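Local coordinates for tRNA (guanine(26)-N(2))-dimethyltransferase (Pyrococcus horikoshii, PDB 2EJT), which probably dimethylates the N2 amine of the guanine at position 26 of tRNAs, taking both methyl groups from S-adenosylmethionine, at residues A33-I38 against G59-R64; G189-E194 against P319-T324; G141-F146 against R180-V185; L55-I60 against L76-E81. All blocks are in the same frame, centred on the assembly; numbering follows the deposited sequence.

Contact 1 (A33-I38 against G59-R64); sequences ALNRDI and GIRGIR. With SAM (S-adenosylmethionine), chain B.
With CG anti to the backbone N (chi1 174°), Asn35 swings its amide off helix 33-46 toward Arg61, whose CG is likewise anti to the backbone N and whose chain then bends at chi3 to meet it. Arg61 NH2 donates to Asn35 OD1 at 2.9 Å, almost straight and nearly within the guanidinium plane, while NH1 adds a weak second bond to the same oxygen. A neutral amide suits this place: its carbonyl helps fix the rotation of the guanidinium and adds no further charge to one that Asp136 and Asp138 probably balance. Arg36 crosses Arg61 at about a right angle and lays its CG over the middle of that guanidinium, 3.8 Å from Arg61 CZ, and Ile60 CG2 lies over one face of Arg36's own guanidinium, toward the rim. The two arginines converge on the methionine carboxylate of S-adenosylmethionine: Arg36 NH2 reaches OXT of the ligand at 2.6 Å, and Arg61 NE and NH1 add weak bonds to the same oxygen. This is the methionine end of a class I methyltransferase pocket, lined here by the start of helix 60-68, which follows the first strand of the Rossmann-like sheet, and by helix 33-46, 10.5 Å away between segment axes. On the flank away from the ligand, Asp37 OD1, lying in the guanidinium plane of Arg64, takes a 2.6 Å salt bridge from Arg64 NH2, which meets the oxygen nearly along its C-O axis; the carboxylate and guanidinium planes are 76° apart. Glu8 pairs with both Arg36 and Arg64, and Glu68 with Arg64.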
# COMPACT_ATOMS: atom_id res chain seq x y z
N ALA A 33 11.96 -6.67 -0.52
CA ALA A 33 11.62 -8.09 -0.46
C ALA A 33 10.44 -8.28 0.48
O ALA A 33 9.62 -9.18 0.30
CB ALA A 33 12.82 -8.90 0.03
N LEU A 34 10.36 -7.42 1.49
CA LEU A 34 9.28 -7.46 2.47
C LEU A 34 7.97 -7.05 1.80
O LEU A 34 6.95 -7.70 1.98
CB LEU A 34 9.59 -6.51 3.64
CG LEU A 34 8.42 -6.21 4.58
CD1 LEU A 34 7.95 -7.49 5.25
CD2 LEU A 34 8.85 -5.20 5.62
N ASN A 35 8.01 -5.96 1.05
CA ASN A 35 6.83 -5.47 0.35
C ASN A 35 6.33 -6.58 -0.57
O ASN A 35 5.13 -6.84 -0.65
CB ASN A 35 7.18 -4.22 -0.47
CG ASN A 35 6.02 -3.74 -1.35
OD1 ASN A 35 5.61 -4.43 -2.29
ND2 ASN A 35 5.50 -2.56 -1.05
N ARG A 36 7.26 -7.25 -1.25
CA ARG A 36 6.88 -8.33 -2.16
C ARG A 36 6.34 -9.54 -1.40
O ARG A 36 5.45 -10.24 -1.89
CB ARG A 36 8.06 -8.71 -3.06
CG ARG A 36 8.41 -7.63 -4.08
CD ARG A 36 9.50 -8.08 -5.05
NE ARG A 36 10.85 -8.02 -4.49
CZ ARG A 36 11.61 -6.92 -4.46
NH1 ARG A 36 12.83 -6.97 -3.93
NH2 ARG A 36 11.14 -5.78 -4.94
N ASP A 37 6.85 -9.79 -0.19
CA ASP A 37 6.35 -10.90 0.61
C ASP A 37 4.88 -10.68 0.99
O ASP A 37 4.08 -11.62 0.97
CB ASP A 37 7.15 -11.07 1.91
CG ASP A 37 8.48 -11.75 1.70
OD1 ASP A 37 8.56 -12.68 0.88
OD2 ASP A 37 9.46 -11.36 2.38
N ILE A 38 4.54 -9.44 1.35
CA ILE A 38 3.18 -9.10 1.75
C ILE A 38 2.20 -9.33 0.61
O ILE A 38 1.11 -9.85 0.82
CB ILE A 38 3.06 -7.62 2.22
CG1 ILE A 38 4.04 -7.35 3.37
CG2 ILE A 38 1.64 -7.33 2.69
CD1 ILE A 38 3.84 -8.24 4.58
N GLY A 59 11.84 -8.17 -12.95
CA GLY A 59 10.77 -9.14 -13.09
C GLY A 59 10.52 -9.93 -11.82
O GLY A 59 9.63 -10.78 -11.78
N ILE A 60 11.29 -9.65 -10.77
CA ILE A 60 11.17 -10.36 -9.50
C ILE A 60 9.76 -10.46 -8.92
O ILE A 60 9.36 -11.52 -8.42
CB ILE A 60 12.10 -9.75 -8.41
CG1 ILE A 60 12.00 -10.56 -7.12
CG2 ILE A 60 11.73 -8.30 -8.14
CD1 ILE A 60 12.38 -12.00 -7.26
N ARG A 61 9.00 -9.38 -8.98
CA ARG A 61 7.64 -9.40 -8.42
C ARG A 61 6.76 -10.40 -9.17
O ARG A 61 6.19 -11.30 -8.57
CB ARG A 61 7.03 -8.00 -8.47
CG ARG A 61 5.78 -7.80 -7.63
CD ARG A 61 5.34 -6.33 -7.66
NE ARG A 61 6.32 -5.45 -7.03
CZ ARG A 61 6.24 -5.00 -5.77
NH1 ARG A 61 7.19 -4.21 -5.29
NH2 ARG A 61 5.20 -5.33 -5.01
N GLY A 62 6.67 -10.24 -10.49
CA GLY A 62 5.86 -11.14 -11.30
C GLY A 62 6.33 -12.58 -11.23
O GLY A 62 5.51 -13.51 -11.23
N ILE A 63 7.64 -12.79 -11.19
CA ILE A 63 8.18 -14.14 -11.12
C ILE A 63 7.73 -14.80 -9.82
O ILE A 63 7.34 -15.96 -9.81
CB ILE A 63 9.72 -14.14 -11.17
CG1 ILE A 63 10.19 -13.70 -12.56
CG2 ILE A 63 10.25 -15.54 -10.84
CD1 ILE A 63 11.68 -13.49 -12.68
N ARG A 64 7.77 -14.05 -8.72
CA ARG A 64 7.33 -14.59 -7.44
C ARG A 64 5.81 -14.80 -7.44
O ARG A 64 5.30 -15.72 -6.81
CB ARG A 64 7.75 -13.67 -6.30
CG ARG A 64 9.26 -13.62 -6.07
CD ARG A 64 9.60 -12.95 -4.75
NE ARG A 64 9.00 -13.66 -3.62
CZ ARG A 64 8.93 -13.18 -2.38
NH1 ARG A 64 9.44 -11.98 -2.09
NH2 ARG A 64 8.33 -13.89 -1.43
N SAM B . 8.36 -3.78 -9.39
CA SAM B . 9.53 -3.83 -8.72
C SAM B . 10.15 -4.72 -7.79
O SAM B . 11.42 -4.81 -8.08
OXT SAM B . 9.49 -5.26 -6.87
CB SAM B . 10.16 -2.50 -9.24
CG SAM B . 10.20 -1.23 -10.05
SD SAM B . 11.25 0.11 -10.36
CE SAM B . 11.63 0.89 -8.80
C5' SAM B . 10.29 1.01 -11.45
C4' SAM B . 10.89 1.00 -12.91
O4' SAM B . 9.75 1.47 -13.64
C3' SAM B . 11.94 0.57 -13.92
O3' SAM B . 12.40 -0.79 -14.24
C2' SAM B . 11.52 1.28 -15.21
O2' SAM B . 12.20 1.43 -16.33
C1' SAM B . 10.14 1.84 -14.96
N9 SAM B . 9.09 2.71 -15.79
C8 SAM B . 9.09 4.04 -15.82
N7 SAM B . 8.12 4.46 -16.57
C5 SAM B . 7.47 3.43 -17.06
C6 SAM B . 6.36 3.28 -17.90
N6 SAM B . 5.74 4.35 -18.39
N1 SAM B . 5.91 2.01 -18.23
C2 SAM B . 6.53 0.90 -17.74
N3 SAM B . 7.61 1.02 -16.92
C4 SAM B . 8.10 2.27 -16.56

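Contact 2 (G189-E194 against P319-T324); sequences GELCHE and PLFYDT
Leu191 sets its CD2 methyl squarely over one face of the Phe321 ring, 3.6 Å from the centroid and 6° off the normal, a textbook CH-pi contact. A branched leucine suits the spot, because its other methyl, CD1, is left to pack on Leu320 CD1 at 4.2 Å. The ring edge is met by a different group: Glu194 OE1 lies in the ring plane, 3.2 Å from Phe321 CD2, where the C-H rim is slightly positive. The other oxygen, Glu194 OE2, accepts the backbone N of Leu320 at 2.7 Å from above the carboxylate plane, and the extended glutamate chain gives it the length to get there. At the far end Glu190 CB touches Asp323 CB at 3.5 Å, and a water links Glu190 OE2 to Asp323 N, while the charged ends turn to other partners.

Phe321 owes its place to chi1 58°, which puts the ring between its backbone N and carbonyl carbon and brings it under Leu191. In the next shell Arg198 forms a salt bridge with Glu194 OE2, Lys363 with Glu194 OE1, and Arg330 with Glu190. Asp323 is the N-cap of helix 324-331, its OD1 accepting Ala326 N, and Cys192 forms a disulfide with Cys171. Away from the cofactor site, the contact joins the type I turn from Gly189 to Cys192, which leads into helix 192-209, to edge strand 322-323 of a three-stranded antiparallel sheet.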
# COMPACT_ATOMS: atom_id res chain seq x y z
N GLY A 189 4.14 16.35 10.73
CA GLY A 189 4.14 15.94 12.12
C GLY A 189 4.04 14.46 12.41
O GLY A 189 4.20 13.62 11.52
N GLU A 190 3.74 14.15 13.67
CA GLU A 190 3.63 12.77 14.15
C GLU A 190 2.57 11.93 13.44
O GLU A 190 2.69 10.71 13.40
CB GLU A 190 3.35 12.76 15.66
CG GLU A 190 2.08 13.50 16.08
CD GLU A 190 2.31 14.96 16.42
OE1 GLU A 190 3.08 15.65 15.70
OE2 GLU A 190 1.70 15.44 17.40
N LEU A 191 1.56 12.56 12.87
CA LEU A 191 0.49 11.82 12.18
C LEU A 191 0.69 11.66 10.67
O LEU A 191 -0.11 10.99 10.02
CB LEU A 191 -0.85 12.51 12.42
CG LEU A 191 -1.32 12.69 13.87
CD1 LEU A 191 -2.60 13.51 13.88
CD2 LEU A 191 -1.53 11.33 14.52
N CYS A 192 1.76 12.23 10.13
CA CYS A 192 1.97 12.19 8.69
C CYS A 192 2.04 10.83 8.00
O CYS A 192 1.62 10.71 6.85
CB CYS A 192 3.20 13.04 8.31
SG CYS A 192 4.84 12.25 8.29
N HIS A 193 2.55 9.82 8.69
CA HIS A 193 2.62 8.50 8.08
C HIS A 193 1.21 7.96 7.82
O HIS A 193 0.98 7.30 6.80
CB HIS A 193 3.39 7.52 8.97
CG HIS A 193 4.85 7.84 9.10
ND1 HIS A 193 5.66 7.24 10.04
CD2 HIS A 193 5.64 8.69 8.39
CE1 HIS A 193 6.90 7.71 9.90
NE2 HIS A 193 6.91 8.58 8.91
N GLU A 194 0.28 8.23 8.72
CA GLU A 194 -1.08 7.74 8.52
C GLU A 194 -1.84 8.65 7.56
O GLU A 194 -2.53 8.17 6.67
CB GLU A 194 -1.85 7.63 9.85
CG GLU A 194 -3.23 6.99 9.63
CD GLU A 194 -3.97 6.67 10.91
OE1 GLU A 194 -3.32 6.54 11.97
OE2 GLU A 194 -5.22 6.52 10.86
N PRO A 319 -9.47 6.13 12.78
CA PRO A 319 -8.72 7.26 12.22
C PRO A 319 -7.76 7.95 13.18
O PRO A 319 -8.15 8.42 14.25
CB PRO A 319 -9.82 8.21 11.73
CG PRO A 319 -10.97 7.28 11.41
CD PRO A 319 -10.93 6.33 12.60
N LEU A 320 -6.50 8.01 12.78
CA LEU A 320 -5.45 8.68 13.53
C LEU A 320 -5.10 8.07 14.89
O LEU A 320 -5.59 7.01 15.26
CB LEU A 320 -5.80 10.16 13.68
CG LEU A 320 -6.19 10.81 12.34
CD1 LEU A 320 -6.38 12.31 12.49
CD2 LEU A 320 -5.11 10.51 11.30
N PHE A 321 -4.24 8.77 15.62
CA PHE A 321 -3.77 8.30 16.91
C PHE A 321 -3.13 9.44 17.69
O PHE A 321 -3.02 10.56 17.20
CB PHE A 321 -2.75 7.17 16.70
CG PHE A 321 -1.56 7.58 15.87
CD1 PHE A 321 -0.42 8.13 16.46
CD2 PHE A 321 -1.57 7.41 14.48
CE1 PHE A 321 0.68 8.50 15.70
CE2 PHE A 321 -0.47 7.78 13.70
CZ PHE A 321 0.66 8.33 14.31
N TYR A 322 -2.72 9.14 18.91
CA TYR A 322 -2.07 10.13 19.76
C TYR A 322 -0.63 9.69 19.95
O TYR A 322 -0.36 8.57 20.41
CB TYR A 322 -2.79 10.25 21.11
CG TYR A 322 -4.23 10.69 20.98
CD1 TYR A 322 -4.55 11.94 20.44
CD2 TYR A 322 -5.28 9.85 21.36
CE1 TYR A 322 -5.88 12.33 20.27
CE2 TYR A 322 -6.61 10.23 21.20
CZ TYR A 322 -6.90 11.47 20.65
OH TYR A 322 -8.22 11.83 20.47
N ASP A 323 0.29 10.56 19.57
CA ASP A 323 1.70 10.27 19.71
C ASP A 323 2.16 10.80 21.06
O ASP A 323 2.16 12.01 21.30
CB ASP A 323 2.49 10.92 18.57
CG ASP A 323 3.94 10.53 18.57
OD1 ASP A 323 4.67 10.96 19.48
OD2 ASP A 323 4.35 9.76 17.67
N THR A 324 2.52 9.88 21.95
CA THR A 324 2.95 10.21 23.30
C THR A 324 4.11 11.21 23.36
O THR A 324 4.11 12.13 24.17
CB THR A 324 3.37 8.94 24.06
OG1 THR A 324 2.25 8.04 24.12
CG2 THR A 324 3.79 9.29 25.47
O HOH W 1 -0.39 13.13 18.30

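Contact 3 (G141-F146 against R180-V185); sequences GSPMEF and RKYLAV. With SAM (S-adenosylmethionine), chain B.
Met144 rests against Tyr182 in a Met-aromatic contact that joins the start of helix 144-153, the helix after strand 132-137 of the Rossmann-like sheet, to the C-terminal end of helix 175-182. The sulfur approaches obliquely, Met144 SD lying 4.8 Å from the Tyr182 ring centroid. Methionine serves here because its unbranched chain can fold: bends at chi2 (-49°) and chi3 curl it back, so that CG packs at 3.6 Å from Tyr182 CE1 while the terminal methyl CE lies 3.5 Å from the backbone O of Lys181.

Other van der Waals contacts flank this one: the aliphatic CD of Lys181 lies 4.0 Å from Ser142 CB, and Pro143 CD sits against the phenol oxygen of Tyr182. Ile199 and Ala164 also touch Tyr182. A leucine in place of Tyr182 would probably leave the Met144 thioether without its aromatic partner and open a gap beside Ser142 and Pro143. Two residues past Met144, the edge of the Phe146 ring meets the adenine of S-adenosylmethionine, Phe146 CE1 lying 3.5 Å from N6, so the segment packed on Tyr182 also borders the cofactor.

Polar contacts across the pair are few: Ser142 OG comes within 3.3 Å of Tyr182 OH, a weak bond at most. Ser142 has a clearer task in its own segment, capping the turn into the helix: its OG accepts Met144 N at 3.2 Å with an N-H...O angle of 164°.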
# COMPACT_ATOMS: atom_id res chain seq x y z
N GLY A 141 8.76 6.29 -7.02
CA GLY A 141 8.19 7.58 -6.69
C GLY A 141 6.67 7.52 -6.62
O GLY A 141 6.10 6.68 -5.91
N SER A 142 6.01 8.39 -7.37
CA SER A 142 4.56 8.46 -7.39
C SER A 142 3.92 7.53 -8.42
O SER A 142 4.47 7.31 -9.50
CB SER A 142 4.11 9.89 -7.67
OG SER A 142 2.70 9.97 -7.81
N PRO A 143 2.76 6.95 -8.09
CA PRO A 143 2.05 6.05 -9.00
C PRO A 143 0.92 6.77 -9.74
O PRO A 143 0.22 6.16 -10.55
CB PRO A 143 1.50 5.00 -8.06
CG PRO A 143 1.06 5.86 -6.90
CD PRO A 143 2.23 6.83 -6.72
N MET A 144 0.76 8.06 -9.46
CA MET A 144 -0.32 8.85 -10.05
C MET A 144 -0.44 8.91 -11.57
O MET A 144 -1.54 9.05 -12.09
CB MET A 144 -0.28 10.27 -9.48
CG MET A 144 -0.58 10.28 -7.99
SD MET A 144 -2.06 9.32 -7.58
CE MET A 144 -3.36 10.31 -8.40
N GLU A 145 0.66 8.79 -12.30
CA GLU A 145 0.58 8.83 -13.77
C GLU A 145 0.02 7.52 -14.34
O GLU A 145 -0.29 7.45 -15.53
CB GLU A 145 1.96 9.10 -14.36
CG GLU A 145 2.95 7.95 -14.19
CD GLU A 145 4.40 8.36 -14.47
OE1 GLU A 145 4.68 8.81 -15.60
OE2 GLU A 145 5.25 8.23 -13.56
N PHE A 146 -0.11 6.50 -13.50
CA PHE A 146 -0.61 5.20 -13.93
C PHE A 146 -1.95 4.81 -13.32
O PHE A 146 -2.61 3.90 -13.81
CB PHE A 146 0.40 4.10 -13.55
CG PHE A 146 1.79 4.35 -14.06
CD1 PHE A 146 2.06 4.31 -15.43
CD2 PHE A 146 2.82 4.66 -13.18
CE1 PHE A 146 3.35 4.57 -15.90
CE2 PHE A 146 4.10 4.92 -13.65
CZ PHE A 146 4.37 4.87 -15.01
N ARG A 180 -0.44 18.93 -6.24
CA ARG A 180 -0.37 18.64 -7.67
C ARG A 180 -0.59 17.16 -7.96
O ARG A 180 -1.40 16.81 -8.81
CB ARG A 180 0.98 19.06 -8.26
CG ARG A 180 1.27 20.56 -8.20
CD ARG A 180 2.29 20.95 -9.28
NE ARG A 180 3.53 20.20 -9.16
CZ ARG A 180 4.46 20.41 -8.23
NH1 ARG A 180 4.31 21.38 -7.33
NH2 ARG A 180 5.55 19.65 -8.20
N LYS A 181 0.11 16.30 -7.23
CA LYS A 181 0.02 14.86 -7.44
C LYS A 181 -1.20 14.18 -6.84
O LYS A 181 -1.85 13.38 -7.50
CB LYS A 181 1.28 14.16 -6.90
CG LYS A 181 2.59 14.64 -7.50
CD LYS A 181 3.77 13.85 -6.93
CE LYS A 181 5.10 14.53 -7.22
NZ LYS A 181 5.39 14.63 -8.68
N TYR A 182 -1.49 14.49 -5.58
CA TYR A 182 -2.59 13.85 -4.87
C TYR A 182 -3.86 14.68 -4.66
O TYR A 182 -4.85 14.17 -4.14
CB TYR A 182 -2.07 13.33 -3.53
CG TYR A 182 -0.92 12.36 -3.72
CD1 TYR A 182 -1.15 11.05 -4.13
CD2 TYR A 182 0.40 12.78 -3.57
CE1 TYR A 182 -0.09 10.18 -4.39
CE2 TYR A 182 1.47 11.92 -3.83
CZ TYR A 182 1.22 10.62 -4.24
OH TYR A 182 2.25 9.76 -4.53
N LEU A 183 -3.83 15.95 -5.06
CA LEU A 183 -5.00 16.80 -4.91
C LEU A 183 -5.53 16.78 -3.48
O LEU A 183 -6.73 16.65 -3.23
CB LEU A 183 -6.09 16.36 -5.90
CG LEU A 183 -5.68 16.50 -7.37
CD1 LEU A 183 -6.78 15.97 -8.27
CD2 LEU A 183 -5.42 17.98 -7.69
N ALA A 184 -4.61 16.91 -2.53
CA ALA A 184 -4.94 16.92 -1.11
C ALA A 184 -3.92 17.77 -0.36
O ALA A 184 -2.77 17.89 -0.77
CB ALA A 184 -4.92 15.49 -0.57
N VAL A 185 -4.36 18.38 0.74
CA VAL A 185 -3.50 19.20 1.58
C VAL A 185 -2.91 18.26 2.64
O VAL A 185 -3.65 17.72 3.47
CB VAL A 185 -4.29 20.34 2.26
CG1 VAL A 185 -3.36 21.15 3.16
CG2 VAL A 185 -4.93 21.25 1.21
N SAM B . 8.36 -3.78 -9.39
CA SAM B . 9.53 -3.83 -8.72
C SAM B . 10.15 -4.72 -7.79
O SAM B . 11.42 -4.81 -8.08
OXT SAM B . 9.49 -5.26 -6.87
CB SAM B . 10.16 -2.50 -9.24
CG SAM B . 10.20 -1.23 -10.05
SD SAM B . 11.25 0.11 -10.36
CE SAM B . 11.63 0.89 -8.80
C5' SAM B . 10.29 1.01 -11.45
C4' SAM B . 10.89 1.00 -12.91
O4' SAM B . 9.75 1.47 -13.64
C3' SAM B . 11.94 0.57 -13.92
O3' SAM B . 12.40 -0.79 -14.24
C2' SAM B . 11.52 1.28 -15.21
O2' SAM B . 12.20 1.43 -16.33
C1' SAM B . 10.14 1.84 -14.96
N9 SAM B . 9.09 2.71 -15.79
C8 SAM B . 9.09 4.04 -15.82
N7 SAM B . 8.12 4.46 -16.57
C5 SAM B . 7.47 3.43 -17.06
C6 SAM B . 6.36 3.28 -17.90
N6 SAM B . 5.74 4.35 -18.39
N1 SAM B . 5.91 2.01 -18.23
C2 SAM B . 6.53 0.90 -17.74
N3 SAM B . 7.61 1.02 -16.92
C4 SAM B . 8.10 2.27 -16.56

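Contact 4 (L55-I60 against L76-E81); sequences LSATGI and LNDISE. With SAM (S-adenosylmethionine), chain B.
Asp78 OD1 is gripped by two donors, one from the ligand and one from the facing loop: the ribose O3' of S-adenosylmethionine at 2.6 Å, and Ala57 N at 3.0 Å, the latter on its anti side and tilted out of the carboxylate plane. An acid ending the second strand of the Rossmann-like sheet and bonding both ribose hydroxyls is a hallmark of class I methyltransferases; Asp78 OD2 takes O2' at 2.9 Å. The CG of Asp78 stands anti to the backbone N (chi1 -157°), which carries the carboxylate to the sugar and to Ala57. OD2 also accepts Ser80 N through its anti lone pair, an Asx turn. An alanine in place of Asp78 would probably leave both ribose hydroxyls without these acceptors and the amides of Ala57 and Ser80 without their mate.

In the loop after strand 50-53, Ser56 N donates to Asn77 O at 2.9 Å, and Ser56 OG adds a weak bond to the same carbonyl, its short hydroxyl staying close to the strand. Leu55 lays CD2 3.4 Å from C4 of the adenine, while Leu55 O accepts the methionine amine N of the ligand at 2.7 Å. At Gly59, which ends a type II' turn from Ser56, a CB would press on the carbonyl O of Thr58 at this positive phi, and Leu76 CD2 lies only 3.8 Å from Gly59 CA.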
# COMPACT_ATOMS: atom_id res chain seq x y z
N LEU A 55 5.26 -2.43 -13.59
CA LEU A 55 6.63 -1.94 -13.72
C LEU A 55 7.51 -2.95 -12.97
O LEU A 55 7.79 -2.77 -11.79
CB LEU A 55 6.76 -0.55 -13.10
CG LEU A 55 5.75 0.50 -13.57
CD1 LEU A 55 4.59 0.54 -12.60
CD2 LEU A 55 6.40 1.87 -13.65
N SER A 56 7.95 -4.00 -13.67
CA SER A 56 8.72 -5.06 -13.03
C SER A 56 10.24 -5.01 -12.95
O SER A 56 10.83 -5.79 -12.20
CB SER A 56 8.30 -6.42 -13.62
OG SER A 56 8.14 -6.34 -15.02
N ALA A 57 10.87 -4.12 -13.71
CA ALA A 57 12.33 -4.01 -13.70
C ALA A 57 13.02 -5.35 -13.98
O ALA A 57 13.15 -5.75 -15.13
CB ALA A 57 12.80 -3.45 -12.35
N THR A 58 13.44 -6.05 -12.93
CA THR A 58 14.11 -7.34 -13.11
C THR A 58 13.08 -8.45 -13.33
O THR A 58 13.42 -9.52 -13.83
CB THR A 58 14.96 -7.72 -11.88
OG1 THR A 58 14.10 -7.89 -10.74
CG2 THR A 58 16.00 -6.65 -11.57
N GLY A 59 11.84 -8.17 -12.95
CA GLY A 59 10.77 -9.14 -13.09
C GLY A 59 10.52 -9.93 -11.82
O GLY A 59 9.63 -10.78 -11.78
N ILE A 60 11.29 -9.65 -10.77
CA ILE A 60 11.17 -10.36 -9.50
C ILE A 60 9.76 -10.46 -8.92
O ILE A 60 9.36 -11.52 -8.42
CB ILE A 60 12.10 -9.75 -8.41
CG1 ILE A 60 12.00 -10.56 -7.12
CG2 ILE A 60 11.73 -8.30 -8.14
CD1 ILE A 60 12.38 -12.00 -7.26
N LEU A 76 4.34 -9.41 -17.02
CA LEU A 76 5.46 -8.61 -16.54
C LEU A 76 5.65 -7.54 -17.59
O LEU A 76 5.65 -7.83 -18.78
CB LEU A 76 6.73 -9.46 -16.41
CG LEU A 76 6.74 -10.46 -15.26
CD1 LEU A 76 5.76 -11.60 -15.55
CD2 LEU A 76 8.15 -11.01 -15.09
N ASN A 77 5.82 -6.30 -17.14
CA ASN A 77 5.99 -5.19 -18.06
C ASN A 77 6.97 -4.10 -17.60
O ASN A 77 7.06 -3.77 -16.42
CB ASN A 77 4.63 -4.53 -18.32
CG ASN A 77 4.74 -3.29 -19.20
OD1 ASN A 77 4.86 -3.39 -20.42
ND2 ASN A 77 4.73 -2.13 -18.57
N ASP A 78 7.71 -3.56 -18.57
CA ASP A 78 8.65 -2.48 -18.30
C ASP A 78 8.96 -1.76 -19.60
O ASP A 78 9.06 -2.37 -20.66
CB ASP A 78 9.95 -2.99 -17.68
CG ASP A 78 10.68 -1.91 -16.91
OD1 ASP A 78 10.59 -1.92 -15.66
OD2 ASP A 78 11.31 -1.03 -17.53
N ILE A 79 9.11 -0.44 -19.51
CA ILE A 79 9.39 0.37 -20.68
C ILE A 79 10.86 0.28 -21.10
O ILE A 79 11.20 0.55 -22.25
CB ILE A 79 9.00 1.83 -20.41
CG1 ILE A 79 8.82 2.59 -21.73
CG2 ILE A 79 10.06 2.50 -19.53
CD1 ILE A 79 8.31 4.01 -21.54
N SER A 80 11.72 -0.10 -20.17
CA SER A 80 13.14 -0.20 -20.44
C SER A 80 13.53 -1.45 -21.23
O SER A 80 13.16 -2.57 -20.87
CB SER A 80 13.93 -0.18 -19.14
OG SER A 80 15.29 -0.51 -19.37
N GLU A 81 14.29 -1.24 -22.30
CA GLU A 81 14.77 -2.34 -23.14
C GLU A 81 15.62 -3.29 -22.29
O GLU A 81 15.49 -4.51 -22.40
CB GLU A 81 15.60 -1.78 -24.29
CG GLU A 81 16.48 -2.80 -25.00
CD GLU A 81 15.71 -3.72 -25.92
OE1 GLU A 81 14.81 -4.45 -25.43
OE2 GLU A 81 16.01 -3.73 -27.13
N SAM B . 8.36 -3.78 -9.39
CA SAM B . 9.53 -3.83 -8.72
C SAM B . 10.15 -4.72 -7.79
O SAM B . 11.42 -4.81 -8.08
OXT SAM B . 9.49 -5.26 -6.87
CB SAM B . 10.16 -2.50 -9.24
CG SAM B . 10.20 -1.23 -10.05
SD SAM B . 11.25 0.11 -10.36
CE SAM B . 11.63 0.89 -8.80
C5' SAM B . 10.29 1.01 -11.45
C4' SAM B . 10.89 1.00 -12.91
O4' SAM B . 9.75 1.47 -13.64
C3' SAM B . 11.94 0.57 -13.92
O3' SAM B . 12.40 -0.79 -14.24
C2' SAM B . 11.52 1.28 -15.21
O2' SAM B . 12.20 1.43 -16.33
C1' SAM B . 10.14 1.84 -14.96
N9 SAM B . 9.09 2.71 -15.79
C8 SAM B . 9.09 4.04 -15.82
N7 SAM B . 8.12 4.46 -16.57
C5 SAM B . 7.47 3.43 -17.06
C6 SAM B . 6.36 3.28 -17.90
N6 SAM B . 5.74 4.35 -18.39
N1 SAM B . 5.91 2.01 -18.23
C2 SAM B . 6.53 0.90 -17.74
N3 SAM B . 7.61 1.02 -16.92
C4 SAM B . 8.10 2.27 -16.56

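In the fold
Along the chain contacts 1 and 4 come first and overlap, sharing Gly59 and Ile60; contact 3 follows, then contact 2. Contacts 1 and 4 have centres 13 Å apart and meet where Gly62 and Ile63 of helix 60-68 pack on Leu76 of strand 73-78. Together they line the methionine and ribose ends of one cofactor pocket, at the C-terminal ends of parallel strands 50-53 and 73-78. Contact 3, its centre about 22 Å from that of contact 4, reaches that pocket through Phe146, which packs on Leu55. Contact 2 has its centre about 29 Å from that of contact 1, across the chain's centre; away from the cofactor, it ties helix 192-209 to the C-terminal part of the fold.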